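Local coordinates for protein tudor (Drosophila melanogaster, PDB 4Q5W) that may act with the Piwi proteins Aubergine and AGO3 in the piRNA pathway, and is required in oogenesis to form primordial germ cells and for normal abdominal segmentation, at residues 14-20 with 106-112; 33-37 with 62-66. All coordinates share one frame; numbering follows the deposited sequence.

Interaction 1 of 2, residues 14-20 with 106-112; sequences TSRIYLQ and VAEICSM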
loop_
_atom_site.group_PDB
_atom_site.type_symbol
_atom_site.label_atom_id
_atom_site.label_comp_id
_atom_site.label_asym_id
_atom_site.label_seq_id
_atom_site.Cartn_x
_atom_site.Cartn_y
_atom_site.Cartn_z
ATOM N N THR A 14 -10.679 -0.254 4.111
ATOM C CA THR A 14 -10.968 -1.624 3.678
ATOM C C THR A 14 -11.363 -1.700 2.203
ATOM O O THR A 14 -11.328 -2.777 1.601
ATOM C CB THR A 14 -12.017 -2.334 4.573
ATOM O OG1 THR A 14 -13.268 -1.642 4.500
ATOM C CG2 THR A 14 -11.540 -2.376 6.016
ATOM N N SER A 15 -11.713 -0.555 1.623
ATOM C CA SER A 15 -12.118 -0.503 0.221
ATOM C C SER A 15 -11.011 0.007 -0.699
ATOM O O SER A 15 -11.231 0.183 -1.901
ATOM C CB SER A 15 -13.375 0.349 0.048
ATOM O OG SER A 15 -14.482 -0.296 0.654
ATOM N N ARG A 16 -9.828 0.227 -0.129
ATOM C CA ARG A 16 -8.695 0.721 -0.901
ATOM C C ARG A 16 -7.408 0.138 -0.340
ATOM O O ARG A 16 -6.774 0.715 0.547
ATOM C CB ARG A 16 -8.669 2.259 -0.899
ATOM C CG ARG A 16 -7.612 2.868 -1.818
ATOM C CD ARG A 16 -7.790 4.372 -1.925
ATOM N NE ARG A 16 -6.661 5.022 -2.581
ATOM C CZ ARG A 16 -6.624 5.330 -3.872
ATOM N NH1 ARG A 16 -5.558 5.924 -4.388
ATOM N NH2 ARG A 16 -7.653 5.033 -4.653
ATOM N N ILE A 17 -7.037 -1.026 -0.863
ATOM C CA ILE A 17 -5.907 -1.777 -0.352
ATOM C C ILE A 17 -4.908 -1.983 -1.480
ATOM O O ILE A 17 -5.279 -2.469 -2.543
ATOM C CB ILE A 17 -6.376 -3.159 0.160
ATOM C CG1 ILE A 17 -7.423 -2.996 1.263
ATOM C CG2 ILE A 17 -5.201 -3.995 0.685
ATOM C CD1 ILE A 17 -8.032 -4.322 1.683
ATOM N N TYR A 18 -3.655 -1.595 -1.247
ATOM C CA TYR A 18 -2.569 -1.798 -2.209
ATOM C C TYR A 18 -1.945 -3.179 -2.047
ATOM O O TYR A 18 -1.532 -3.538 -0.947
ATOM C CB TYR A 18 -1.480 -0.739 -1.997
ATOM C CG TYR A 18 -1.873 0.648 -2.452
ATOM C CD1 TYR A 18 -2.651 1.471 -1.646
ATOM C CD2 TYR A 18 -1.446 1.139 -3.674
ATOM C CE1 TYR A 18 -3.005 2.745 -2.056
ATOM C CE2 TYR A 18 -1.795 2.416 -4.097
ATOM C CZ TYR A 18 -2.574 3.212 -3.281
ATOM O OH TYR A 18 -2.922 4.479 -3.700
ATOM N N LEU A 19 -1.877 -3.952 -3.135
ATOM C CA LEU A 19 -1.296 -5.292 -3.101
ATOM C C LEU A 19 -0.306 -5.489 -4.225
ATOM O O LEU A 19 -0.539 -5.041 -5.343
ATOM C CB LEU A 19 -2.367 -6.381 -3.305
ATOM C CG LEU A 19 -3.382 -6.685 -2.217
ATOM C CD1 LEU A 19 -4.390 -5.597 -2.221
ATOM C CD2 LEU A 19 -4.054 -8.018 -2.450
ATOM N N GLN A 20 0.765 -6.218 -3.944
ATOM C CA GLN A 20 1.688 -6.623 -4.991
ATOM C C GLN A 20 1.453 -8.088 -5.310
ATOM O O GLN A 20 1.690 -8.949 -4.474
ATOM C CB GLN A 20 3.126 -6.408 -4.537
ATOM C CG GLN A 20 3.439 -4.945 -4.248
ATOM C CD GLN A 20 4.844 -4.763 -3.731
ATOM O OE1 GLN A 20 5.523 -5.733 -3.386
ATOM N NE2 GLN A 20 5.305 -3.518 -3.700
ATOM N N VAL A 106 3.989 -1.130 -9.306
ATOM C CA VAL A 106 3.916 -2.559 -9.023
ATOM C C VAL A 106 2.607 -2.889 -8.303
ATOM O O VAL A 106 1.823 -3.724 -8.776
ATOM C CB VAL A 106 5.124 -2.992 -8.200
ATOM C CG1 VAL A 106 4.963 -4.428 -7.702
ATOM C CG2 VAL A 106 6.388 -2.853 -9.041
ATOM N N ALA A 107 2.355 -2.202 -7.192
ATOM C CA ALA A 107 1.114 -2.392 -6.430
ATOM C C ALA A 107 -0.142 -2.057 -7.225
ATOM O O ALA A 107 -0.185 -1.065 -7.964
ATOM C CB ALA A 107 1.140 -1.566 -5.149
ATOM N N GLU A 108 -1.169 -2.889 -7.064
ATOM C CA GLU A 108 -2.474 -2.624 -7.648
ATOM C C GLU A 108 -3.449 -2.388 -6.506
ATOM O O GLU A 108 -3.259 -2.909 -5.411
ATOM C CB GLU A 108 -2.934 -3.803 -8.501
ATOM C CG GLU A 108 -2.009 -4.087 -9.663
ATOM C CD GLU A 108 -2.320 -5.391 -10.372
ATOM O OE1 GLU A 108 -1.425 -5.896 -11.077
ATOM O OE2 GLU A 108 -3.451 -5.914 -10.226
ATOM N N ILE A 109 -4.484 -1.597 -6.753
ATOM C CA ILE A 109 -5.468 -1.312 -5.719
ATOM C C ILE A 109 -6.697 -2.212 -5.842
ATOM O O ILE A 109 -7.259 -2.382 -6.928
ATOM C CB ILE A 109 -5.936 0.144 -5.786
ATOM C CG1 ILE A 109 -4.748 1.096 -5.661
ATOM C CG2 ILE A 109 -6.967 0.423 -4.700
ATOM C CD1 ILE A 109 -5.114 2.556 -5.890
ATOM N N CYS A 110 -7.101 -2.801 -4.722
ATOM C CA CYS A 110 -8.320 -3.600 -4.673
ATOM C C CYS A 110 -9.157 -3.204 -3.472
ATOM O O CYS A 110 -8.694 -2.466 -2.604
ATOM C CB CYS A 110 -7.980 -5.082 -4.582
ATOM S SG CYS A 110 -7.048 -5.669 -5.999
ATOM N N SER A 111 -10.380 -3.715 -3.419
ATOM C CA SER A 111 -11.302 -3.401 -2.339
ATOM C C SER A 111 -11.880 -4.676 -1.745
ATOM O O SER A 111 -12.220 -5.593 -2.478
ATOM C CB SER A 111 -12.446 -2.545 -2.882
ATOM O OG SER A 111 -13.475 -2.379 -1.912
ATOM N N MET A 112 -12.004 -4.734 -0.423
ATOM C CA MET A 112 -12.785 -5.804 0.177
ATOM C C MET A 112 -14.252 -5.493 -0.061
ATOM O O MET A 112 -14.609 -4.384 -0.476
ATOM C CB MET A 112 -12.510 -5.921 1.683
ATOM C CG MET A 112 -11.034 -6.002 2.025
ATOM S SD MET A 112 -10.734 -6.097 3.800
ATOM C CE MET A 112 -11.317 -7.755 4.032
#
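Ile17 and Cys110 form an antiparallel hydrogen-bonded pair, with Ile17 N giving to Cys110 O at 2.8 Å. The return bond, from Cys110 N to Ile17 O, is nearly straight (170°). Leu19 and Glu108 make the next such pair, and Glu108 N lies 2.8 Å from Leu19 O. A fifth backbone bond, from Met112 N to Thr14 O (2.9 Å), extends the pairing beyond the strand into the turn at Thr14. Between the two bonded pairs sits the non-hydrogen-bonded pair Tyr18–Ile109.

On that face, Ile109 lies alongside Tyr18, both pointing the same way. Ile109 CG1, anti to its carbonyl carbon (chi1 -57°), sits over the Tyr18 ring toward the rim, 3.9 Å from the ring centroid in a CH-pi contact. The extended chi2 carries Ile109 CD1 to Tyr18 CZ and OH. Ile109 CD1 also rests over one face of the Arg16 guanidinium, toward its rim, 3.7 Å from Arg16 NH1. Ala107 CB meets the Tyr18 ring at its edge.

Ile17 points to the other face. Ile17 CD1 packs tightly on Met112 CG, 3.5 Å away, and Phe129 of helix 122-134 touches both side chains. At the far end, Gln20 CG meets Val106 CG1 at 3.8 Å, while Gln20 NE2 bonds to the backbone O of Asp83.

The contact joins neighbouring strands of a five-stranded sheet, consistent with the staphylococcal nuclease-like part of an extended Tudor domain. Ile17 and Met112 are apolar against helix 122-134; Glu108, on the Ile17 face, is polar. Main-chain bonds set the register, and Ile109 joins Tyr18 and Arg16 by dispersion.

Interaction 2 of 2, residues 33-37 with 62-66; sequences EKLNG and EFYRS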
loop_
_atom_site.group_PDB
_atom_site.type_symbol
_atom_site.label_atom_id
_atom_site.label_comp_id
_atom_site.label_asym_id
_atom_site.label_seq_id
_atom_site.Cartn_x
_atom_site.Cartn_y
_atom_site.Cartn_z
ATOM N N GLU A 33 16.709 -3.037 -6.239
ATOM C CA GLU A 33 18.149 -3.226 -6.402
ATOM C C GLU A 33 18.746 -2.097 -7.234
ATOM O O GLU A 33 19.789 -1.544 -6.895
ATOM C CB GLU A 33 18.467 -4.578 -7.045
ATOM C CG GLU A 33 19.845 -4.629 -7.671
ATOM C CD GLU A 33 20.595 -5.904 -7.364
ATOM O OE1 GLU A 33 20.282 -6.945 -7.983
ATOM O OE2 GLU A 33 21.502 -5.861 -6.504
ATOM N N LYS A 34 18.077 -1.746 -8.322
ATOM C CA LYS A 34 18.598 -0.687 -9.180
ATOM C C LYS A 34 18.571 0.690 -8.504
ATOM O O LYS A 34 19.531 1.463 -8.604
ATOM C CB LYS A 34 17.848 -0.670 -10.509
ATOM C CG LYS A 34 18.271 -1.799 -11.444
ATOM C CD LYS A 34 17.347 -1.874 -12.651
ATOM C CE LYS A 34 17.840 -2.893 -13.663
ATOM N NZ LYS A 34 19.113 -2.456 -14.292
ATOM N N LEU A 35 17.481 0.998 -7.807
ATOM C CA LEU A 35 17.388 2.287 -7.115
ATOM C C LEU A 35 18.362 2.409 -5.941
ATOM O O LEU A 35 18.852 3.497 -5.644
ATOM C CB LEU A 35 15.957 2.563 -6.642
ATOM C CG LEU A 35 14.947 2.944 -7.725
ATOM C CD1 LEU A 35 13.577 3.134 -7.111
ATOM C CD2 LEU A 35 15.399 4.217 -8.456
ATOM N N ASN A 36 18.652 1.302 -5.267
ATOM C CA ASN A 36 19.542 1.369 -4.110
ATOM C C ASN A 36 20.999 1.015 -4.399
ATOM O O ASN A 36 21.815 0.940 -3.478
ATOM C CB ASN A 36 19.005 0.491 -2.985
ATOM C CG ASN A 36 17.713 1.023 -2.412
ATOM O OD1 ASN A 36 17.716 1.932 -1.585
ATOM N ND2 ASN A 36 16.596 0.464 -2.856
ATOM N N GLY A 37 21.332 0.816 -5.672
ATOM C CA GLY A 37 22.639 0.295 -6.032
ATOM C C GLY A 37 23.568 1.292 -6.693
ATOM O O GLY A 37 24.774 1.070 -6.776
ATOM N N GLU A 62 16.066 3.501 2.446
ATOM C CA GLU A 62 16.174 3.034 1.069
ATOM C C GLU A 62 15.417 3.927 0.091
ATOM O O GLU A 62 14.614 4.773 0.495
ATOM C CB GLU A 62 15.676 1.591 0.958
ATOM C CG GLU A 62 16.582 0.581 1.655
ATOM C CD GLU A 62 16.082 -0.841 1.511
ATOM O OE1 GLU A 62 14.954 -1.023 0.999
ATOM O OE2 GLU A 62 16.817 -1.773 1.909
ATOM N N PHE A 63 15.653 3.713 -1.202
ATOM C CA PHE A 63 15.098 4.587 -2.236
ATOM C C PHE A 63 13.896 3.987 -2.966
ATOM O O PHE A 63 13.856 2.787 -3.225
ATOM C CB PHE A 63 16.198 5.000 -3.221
ATOM C CG PHE A 63 17.270 5.870 -2.603
ATOM C CD1 PHE A 63 18.394 5.304 -2.019
ATOM C CD2 PHE A 63 17.153 7.250 -2.606
ATOM C CE1 PHE A 63 19.377 6.095 -1.445
ATOM C CE2 PHE A 63 18.141 8.053 -2.043
ATOM C CZ PHE A 63 19.252 7.474 -1.460
ATOM N N TYR A 64 12.926 4.840 -3.295
ATOM C CA TYR A 64 11.647 4.409 -3.844
ATOM C C TYR A 64 11.166 5.306 -4.983
ATOM O O TYR A 64 11.354 6.529 -4.953
ATOM C CB TYR A 64 10.594 4.468 -2.747
ATOM C CG TYR A 64 10.791 3.457 -1.652
ATOM C CD1 TYR A 64 11.654 3.697 -0.597
ATOM C CD2 TYR A 64 10.088 2.263 -1.666
ATOM C CE1 TYR A 64 11.832 2.756 0.418
ATOM C CE2 TYR A 64 10.251 1.326 -0.656
ATOM C CZ TYR A 64 11.115 1.579 0.380
ATOM O OH TYR A 64 11.269 0.640 1.379
ATOM N N ARG A 65 10.514 4.706 -5.973
ATOM C CA ARG A 65 9.820 5.494 -6.970
ATOM C C ARG A 65 8.676 6.235 -6.302
ATOM O O ARG A 65 7.950 5.662 -5.487
ATOM C CB ARG A 65 9.266 4.614 -8.082
ATOM C CG ARG A 65 10.344 3.911 -8.890
ATOM C CD ARG A 65 9.808 3.539 -10.252
ATOM N NE ARG A 65 8.752 2.532 -10.162
ATOM C CZ ARG A 65 8.002 2.162 -11.192
ATOM N NH1 ARG A 65 7.058 1.237 -11.032
ATOM N NH2 ARG A 65 8.204 2.715 -12.382
ATOM N N SER A 66 8.504 7.503 -6.659
ATOM C CA SER A 66 7.525 8.344 -5.985
ATOM C C SER A 66 6.765 9.255 -6.929
ATOM O O SER A 66 7.224 9.549 -8.030
ATOM C CB SER A 66 8.220 9.200 -4.927
ATOM O OG SER A 66 9.318 9.898 -5.504
HETATM O O HOH W 1 13.602 0.097 -1.738
#
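Asn36 and Phe63 bring the backbones closest, 5.8 Å between CA atoms, where the helical segment 33-37, part of helix 25-37, passes strand 63-66 with 118° between their directions. The strand belongs to the four-stranded antiparallel sheet of the Tudor core, and the helix end packs against it. Asn36 CG is anti to its carbonyl carbon (chi1 -67°), and the amide reaches across to the strand. Phe63 N gives a hydrogen bond to Asn36 OD1 (2.8 Å, 157° at the hydrogen), with the donor tilted from the carbonyl plane. Asn36 OD1 also lies near the plane of the Phe63 ring, at its edge, 3.5 Å from Phe63 CD1. Asn36 ND2 bonds to Cys32 O in the preceding helical turn. Asn36 ND2 also gives to a water whose oxygen lies 3.2 Å away, which in turn donates to Phe63 O and Glu62 OE1. Replacing Asn36 by an alanine removes the amide and would probably leave Phe63 N without this acceptor and the water without its helix donor. Leu35 points toward the strand: its CB faces Phe63 CB, its CD1 lies 3.8 Å from Arg65 CG, and Arg65 NH1 forms a salt bridge with Asp83 OD1.

The two contacts lie about 22 Å apart, centre to centre, in one extended Tudor domain. Along the chain, interaction 2 is nested inside the loop that interaction 1 closes. Strand 16-21 leads directly into helix 25-37, whose last turns meet the four-stranded sheet in interaction 2. The chain then returns through 106-112 to pair with 14-20 in the five-stranded sheet. The Tudor core is thus inserted between two neighbouring strands of that sheet, and the pairing probably helps hold the two sheets in a fixed relation. Asp83 has partners in both contacts, and its OD1 takes a hydrogen bond from Val106 N. Met28 of helix 25-37 touches both Gln20 and Val106, so the helix contacts both parts.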